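PDB 1XYN: endo-1,4-beta-xylanase 1 from Hypocrea jecorina, which hydrolyses internal beta-1,4-xylosidic bonds in the main chain of xylan, a plant cell wall hemicellulose, releasing xylooligosaccharides and xylose. Local coordinates for residues T60-V65 with Y77-N82. Sequence-based numbering, arbitrary orientation.
Sequences TGLLSV and YIMEDN. With CA (calcium ion), chain B.
Leu63 O accepts two backbone N-H groups at once, from Glu80 N (2.9 Å) and Asp81 N (3.2 Å), the mark of a classic beta bulge. The carbonyl points almost straight at Glu80 N, whereas Asp81 N lies in the carbonyl plane on a more bent bond (N-H...O 139°). Leu63 N bonds Asp81 O within the bulge; beyond it Val65 and Ile78 exchange two bonds, and on the other side Leu62 pairs with Asn82.

Next to the bulge the strands pack tightly: Ser64 CB comes within 3.3 Å of Met79 CA, where serine's small side chain suits the fit. Its OG, between backbone N and carbonyl carbon (chi1 65°), approaches Tyr77 CD2 obliquely at 3.7 Å. Leu62 CD2 meets Asn82 CB at 3.8 Å. Val65 and Ile78, branched and apolar, meet CB to CB on the face that packs against Val137.

The chain turns at Glu80, whose buried charge is offset by a salt bridge from OE1 to Arg132 and an OE2 hydrogen bond with the Tyr102 hydroxyl. Asp81, the bulge's second residue, binds calcium through OD2 (2.6 Å) together with His83. Before the bulge, Tyr77, a probable substrate-binding residue, hydrogen-bonds through OH to Glu164, probably helping to position that predicted proton donor.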
ATOM      1  N   THR A  60       6.279  12.977  -7.702  1.00 14.61           N
ATOM      2  CA  THR A  60       7.326  11.952  -7.672  1.00 17.00           C
ATOM      3  C   THR A  60       7.369  11.137  -8.969  1.00 20.39           C
ATOM      4  O   THR A  60       6.330  10.676  -9.449  1.00 19.98           O
ATOM      5  CB  THR A  60       7.099  10.954  -6.516  1.00 17.01           C
ATOM      6  OG1 THR A  60       6.965  11.674  -5.285  1.00 20.12           O
ATOM      7  CG2 THR A  60       8.262   9.968  -6.410  1.00 14.11           C
ATOM      8  N   GLY A  61       8.575  10.931  -9.493  1.00 19.48           N
ATOM      9  CA  GLY A  61       8.753  10.160 -10.713  1.00 17.51           C
ATOM     10  C   GLY A  61      10.047   9.366 -10.660  1.00 17.22           C
ATOM     11  O   GLY A  61      11.101   9.922 -10.343  1.00 15.50           O
ATOM     12  N   LEU A  62       9.976   8.073 -10.980  1.00 17.08           N
ATOM     13  CA  LEU A  62      11.148   7.196 -10.951  1.00 15.66           C
ATOM     14  C   LEU A  62      11.298   6.352 -12.217  1.00 17.27           C
ATOM     15  O   LEU A  62      10.323   5.771 -12.695  1.00 16.33           O
ATOM     16  CB  LEU A  62      11.052   6.221  -9.765  1.00 19.88           C
ATOM     17  CG  LEU A  62      10.336   6.604  -8.463  1.00 16.25           C
ATOM     18  CD1 LEU A  62      10.269   5.396  -7.531  1.00 13.76           C
ATOM     19  CD2 LEU A  62      11.042   7.760  -7.786  1.00 16.60           C
ATOM     20  N   LEU A  63      12.507   6.312 -12.775  1.00 15.03           N
ATOM     21  CA  LEU A  63      12.793   5.476 -13.943  1.00 12.58           C
ATOM     22  C   LEU A  63      13.779   4.421 -13.431  1.00 14.32           C
ATOM     23  O   LEU A  63      14.898   4.750 -13.030  1.00 13.64           O
ATOM     24  CB  LEU A  63      13.417   6.295 -15.077  1.00 13.01           C
ATOM     25  CG  LEU A  63      13.788   5.513 -16.349  1.00 14.13           C
ATOM     26  CD1 LEU A  63      12.548   4.841 -16.955  1.00 14.46           C
ATOM     27  CD2 LEU A  63      14.455   6.441 -17.358  1.00  8.74           C
ATOM     28  N   SER A  64      13.377   3.155 -13.436  1.00 12.04           N
ATOM     29  CA  SER A  64      14.255   2.126 -12.913  1.00 16.24           C
ATOM     30  C   SER A  64      13.982   0.704 -13.347  1.00 17.15           C
ATOM     31  O   SER A  64      12.895   0.379 -13.819  1.00 18.39           O
ATOM     32  CB  SER A  64      14.178   2.143 -11.384  1.00 23.60           C
ATOM     33  OG  SER A  64      12.885   1.775 -10.919  1.00 13.36           O
ATOM     34  N   VAL A  65      15.001  -0.140 -13.207  1.00 14.64           N
ATOM     35  CA  VAL A  65      14.836  -1.552 -13.486  1.00 11.26           C
ATOM     36  C   VAL A  65      14.133  -1.949 -12.193  1.00 10.11           C
ATOM     37  O   VAL A  65      14.567  -1.560 -11.104  1.00 15.84           O
ATOM     38  CB  VAL A  65      16.192  -2.295 -13.631  1.00 10.25           C
ATOM     39  CG1 VAL A  65      15.963  -3.807 -13.695  1.00 10.26           C
ATOM     40  CG2 VAL A  65      16.940  -1.815 -14.900  1.00  4.86           C
ATOM     41  N   TYR A  77      14.733  -2.321  -6.778  1.00  7.50           N
ATOM     42  CA  TYR A  77      14.770  -1.213  -7.722  1.00 11.27           C
ATOM     43  C   TYR A  77      16.217  -0.861  -7.982  1.00 10.64           C
ATOM     44  O   TYR A  77      17.066  -0.980  -7.102  1.00 12.14           O
ATOM     45  CB  TYR A  77      14.136   0.067  -7.149  1.00  9.41           C
ATOM     46  CG  TYR A  77      12.653   0.053  -6.845  1.00  9.57           C
ATOM     47  CD1 TYR A  77      12.139  -0.771  -5.849  1.00  9.34           C
ATOM     48  CD2 TYR A  77      11.779   0.931  -7.496  1.00  6.77           C
ATOM     49  CE1 TYR A  77      10.807  -0.725  -5.499  1.00 15.00           C
ATOM     50  CE2 TYR A  77      10.434   0.988  -7.155  1.00  9.33           C
ATOM     51  CZ  TYR A  77       9.956   0.152  -6.147  1.00 16.30           C
ATOM     52  OH  TYR A  77       8.635   0.181  -5.766  1.00 20.31           O
ATOM     53  N   ILE A  78      16.479  -0.402  -9.197  1.00 10.88           N
ATOM     54  CA  ILE A  78      17.794   0.055  -9.603  1.00  8.53           C
ATOM     55  C   ILE A  78      17.420   1.323 -10.344  1.00 12.52           C
ATOM     56  O   ILE A  78      17.180   1.308 -11.556  1.00 13.08           O
ATOM     57  CB  ILE A  78      18.521  -0.938 -10.533  1.00  9.92           C
ATOM     58  CG1 ILE A  78      18.834  -2.231  -9.771  1.00  6.03           C
ATOM     59  CG2 ILE A  78      19.825  -0.311 -11.039  1.00  2.00           C
ATOM     60  CD1 ILE A  78      19.284  -3.378 -10.645  1.00  4.23           C
ATOM     61  N   MET A  79      17.240   2.387  -9.564  1.00  9.97           N
ATOM     62  CA  MET A  79      16.847   3.687 -10.081  1.00 12.05           C
ATOM     63  C   MET A  79      17.927   4.382 -10.867  1.00  8.34           C
ATOM     64  O   MET A  79      19.005   4.634 -10.348  1.00 16.78           O
ATOM     65  CB  MET A  79      16.389   4.586  -8.936  1.00 18.34           C
ATOM     66  CG  MET A  79      15.021   4.249  -8.411  1.00 21.80           C
ATOM     67  SD  MET A  79      14.635   5.158  -6.917  1.00 24.31           S
ATOM     68  CE  MET A  79      13.952   3.827  -5.934  1.00 15.85           C
ATOM     69  N   GLU A  80      17.625   4.675 -12.125  1.00  5.71           N
ATOM     70  CA  GLU A  80      18.552   5.359 -13.006  1.00  5.86           C
ATOM     71  C   GLU A  80      18.223   6.829 -12.996  1.00 10.36           C
ATOM     72  O   GLU A  80      19.044   7.682 -13.353  1.00 10.79           O
ATOM     73  CB  GLU A  80      18.445   4.800 -14.427  1.00 13.66           C
ATOM     74  CG  GLU A  80      18.780   3.317 -14.513  1.00 13.48           C
ATOM     75  CD  GLU A  80      20.221   3.032 -14.137  1.00 17.05           C
ATOM     76  OE1 GLU A  80      21.119   3.578 -14.804  1.00 20.19           O
ATOM     77  OE2 GLU A  80      20.460   2.259 -13.185  1.00 18.36           O
ATOM     78  N   ASP A  81      17.029   7.116 -12.497  1.00 13.77           N
ATOM     79  CA  ASP A  81      16.535   8.467 -12.411  1.00  9.95           C
ATOM     80  C   ASP A  81      15.399   8.527 -11.414  1.00  4.97           C
ATOM     81  O   ASP A  81      14.663   7.557 -11.242  1.00  3.32           O
ATOM     82  CB  ASP A  81      16.047   8.885 -13.785  1.00 19.99           C
ATOM     83  CG  ASP A  81      15.773  10.348 -13.887  1.00 23.09           C
ATOM     84  OD1 ASP A  81      16.250  11.143 -13.046  1.00 22.60           O
ATOM     85  OD2 ASP A  81      15.063  10.684 -14.843  1.00 31.30           O
ATOM     86  N   ASN A  82      15.277   9.665 -10.743  1.00  4.57           N
ATOM     87  CA  ASN A  82      14.234   9.877  -9.746  1.00 11.21           C
ATOM     88  C   ASN A  82      14.091  11.359  -9.412  1.00 14.09           C
ATOM     89  O   ASN A  82      15.072  12.119  -9.453  1.00 15.71           O
ATOM     90  CB  ASN A  82      14.499   9.066  -8.464  1.00 16.86           C
ATOM     91  CG  ASN A  82      15.674   9.602  -7.639  1.00 23.95           C
ATOM     92  OD1 ASN A  82      15.478  10.135  -6.542  1.00 28.36           O
ATOM     93  ND2 ASN A  82      16.899   9.431  -8.147  1.00 24.39           N
TER
HETATM   94 CA    CA B 601      15.553  13.282 -14.902  1.00 15.51          CA